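Local atomic coordinates of D-methionine-binding lipoprotein MetQ (Escherichia coli, PDB entry 4YAH), a protein that binds methionine as the solute-binding lipoprotein of an ATP-driven D-methionine permease, a binding protein-dependent transport system. Residues 132-137 against 197-202. Residues are numbered along the deposited sequence; the frame is centred on the assembly and turned at random.
Sequences QVAVPN and ALAVIN. With MET (methionine), chain B.
With CG1 anti to the backbone N in Val133 (chi1 177°) and CG likewise anti in Leu198 (chi1 -178°), the two side chains lie side by side and point the same way from the sheet. Both methyls of Val133 rest against Leu198, CG1 coming within 4.0 Å of Leu198 CD2 and CG2 meeting CB and CD2. An alanine in place of Val133 would probably leave Leu198 CD2 without its neighbours across the strands and open a gap on this face. Ala134 and Ala199 pair on the other face, where their CB atoms touch at 4.0 Å and helix 187-190 packs over them through Ser190.

Between these two faces the strands run parallel, approaching to 4.6 Å between their axes. Ala134 is bonded through both its backbone polar groups: its N donates to Leu198 O at 2.8 Å, and its O accepts from Val200 N at the same separation of 2.8 Å. Ala197 N adds a bond to Gln132 O, whereas Leu198 N, buried here, finds no partner. Ala134 O also receives the CA-H of Ala199, with 3.2 Å between that CA and the oxygen. At Pro136 the ladder ends: proline has no N-H to give Val200 O, and ring atom CD lies 3.4 Å from that buried oxygen, which has no hydrogen-bonding partner.

Both are inner strands of the five-stranded mixed sheet of one lobe of this periplasmic-binding-protein fold, flanked by 178-182 beside 132-136 and 115-117 beside 196-201. Just beyond the second strand, Asn202 OD1 approaches Pro136 CG, while ND2 donates a nearly straight bond (167°) to the methionine carboxylate oxygen OXT at 2.8 Å. Arg144 and Thr204 also bond the ligand. The paired backbones and their apolar side chains thus carry Asn202, at the end of the strand, to where its amide supplies one of the ligand's several hydrogen bonds.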
# COMPACT_ATOMS: atom_id res chain seq x y z
N GLN A 132 -16.60 6.30 -15.17
CA GLN A 132 -15.57 5.30 -14.90
C GLN A 132 -14.88 5.61 -13.58
O GLN A 132 -14.52 6.76 -13.29
CB GLN A 132 -14.56 5.25 -16.03
CG GLN A 132 -15.14 4.71 -17.34
CD GLN A 132 -14.12 4.68 -18.45
OE1 GLN A 132 -12.92 4.63 -18.20
NE2 GLN A 132 -14.60 4.74 -19.69
N VAL A 133 -14.69 4.56 -12.78
CA VAL A 133 -14.05 4.66 -11.49
C VAL A 133 -12.87 3.70 -11.51
O VAL A 133 -13.06 2.51 -11.70
CB VAL A 133 -15.01 4.30 -10.34
CG1 VAL A 133 -14.28 4.34 -9.01
CG2 VAL A 133 -16.20 5.26 -10.35
N ALA A 134 -11.66 4.23 -11.34
CA ALA A 134 -10.46 3.42 -11.43
C ALA A 134 -10.10 2.85 -10.06
O ALA A 134 -10.19 3.56 -9.04
CB ALA A 134 -9.30 4.23 -12.00
N VAL A 135 -9.70 1.58 -10.05
CA VAL A 135 -9.25 0.91 -8.85
C VAL A 135 -8.05 0.01 -9.16
O VAL A 135 -7.86 -0.40 -10.31
CB VAL A 135 -10.36 0.06 -8.23
CG1 VAL A 135 -11.57 0.92 -7.86
CG2 VAL A 135 -10.78 -1.04 -9.20
N PRO A 136 -7.25 -0.32 -8.14
CA PRO A 136 -6.17 -1.29 -8.36
C PRO A 136 -6.68 -2.64 -8.85
O PRO A 136 -7.78 -3.04 -8.45
CB PRO A 136 -5.53 -1.44 -6.98
CG PRO A 136 -6.14 -0.42 -6.10
CD PRO A 136 -7.37 0.11 -6.74
N ASN A 137 -5.89 -3.37 -9.64
CA ASN A 137 -6.38 -4.62 -10.22
C ASN A 137 -5.86 -5.91 -9.57
O ASN A 137 -6.20 -7.00 -10.01
CB ASN A 137 -6.05 -4.65 -11.71
CG ASN A 137 -4.56 -4.78 -12.00
OD1 ASN A 137 -3.72 -4.77 -11.10
ND2 ASN A 137 -4.24 -4.87 -13.28
N ALA A 197 -13.54 9.55 -13.62
CA ALA A 197 -14.14 10.54 -12.74
C ALA A 197 -13.68 10.43 -11.30
O ALA A 197 -13.82 11.38 -10.52
CB ALA A 197 -15.66 10.42 -12.80
N LEU A 198 -13.12 9.27 -10.96
CA LEU A 198 -12.83 8.92 -9.59
C LEU A 198 -11.82 7.78 -9.62
O LEU A 198 -11.92 6.90 -10.47
CB LEU A 198 -14.12 8.51 -8.87
CG LEU A 198 -14.08 8.13 -7.40
CD1 LEU A 198 -13.70 9.32 -6.54
CD2 LEU A 198 -15.46 7.59 -7.00
N ALA A 199 -10.85 7.83 -8.72
CA ALA A 199 -9.87 6.74 -8.59
C ALA A 199 -9.57 6.44 -7.13
O ALA A 199 -9.33 7.35 -6.34
CB ALA A 199 -8.57 7.09 -9.31
N VAL A 200 -9.56 5.16 -6.78
CA VAL A 200 -9.11 4.72 -5.46
C VAL A 200 -7.64 4.37 -5.61
O VAL A 200 -7.29 3.48 -6.37
CB VAL A 200 -9.92 3.53 -4.94
CG1 VAL A 200 -9.40 3.10 -3.58
CG2 VAL A 200 -11.38 3.90 -4.83
N ILE A 201 -6.79 5.09 -4.89
CA ILE A 201 -5.35 5.06 -5.13
C ILE A 201 -4.59 4.78 -3.84
O ILE A 201 -4.77 5.48 -2.84
CB ILE A 201 -4.82 6.39 -5.71
CG1 ILE A 201 -5.71 6.85 -6.86
CG2 ILE A 201 -3.39 6.23 -6.16
CD1 ILE A 201 -5.26 8.15 -7.55
N ASN A 202 -3.72 3.77 -3.85
CA ASN A 202 -2.85 3.55 -2.71
C ASN A 202 -2.05 4.80 -2.41
O ASN A 202 -1.52 5.45 -3.30
CB ASN A 202 -1.87 2.40 -2.97
CG ASN A 202 -2.56 1.11 -3.34
OD1 ASN A 202 -2.84 0.85 -4.51
ND2 ASN A 202 -2.83 0.28 -2.34
N MET B . 1.27 0.71 0.81
CA MET B . 0.15 -0.00 0.18
C MET B . -1.11 0.24 0.98
O MET B . -1.07 0.08 2.21
CB MET B . 0.44 -1.51 0.11
CG MET B . -0.58 -2.30 -0.69
SD MET B . -0.24 -4.07 -0.76
CE MET B . 1.14 -4.09 -1.91
OXT MET B . -2.16 0.58 0.40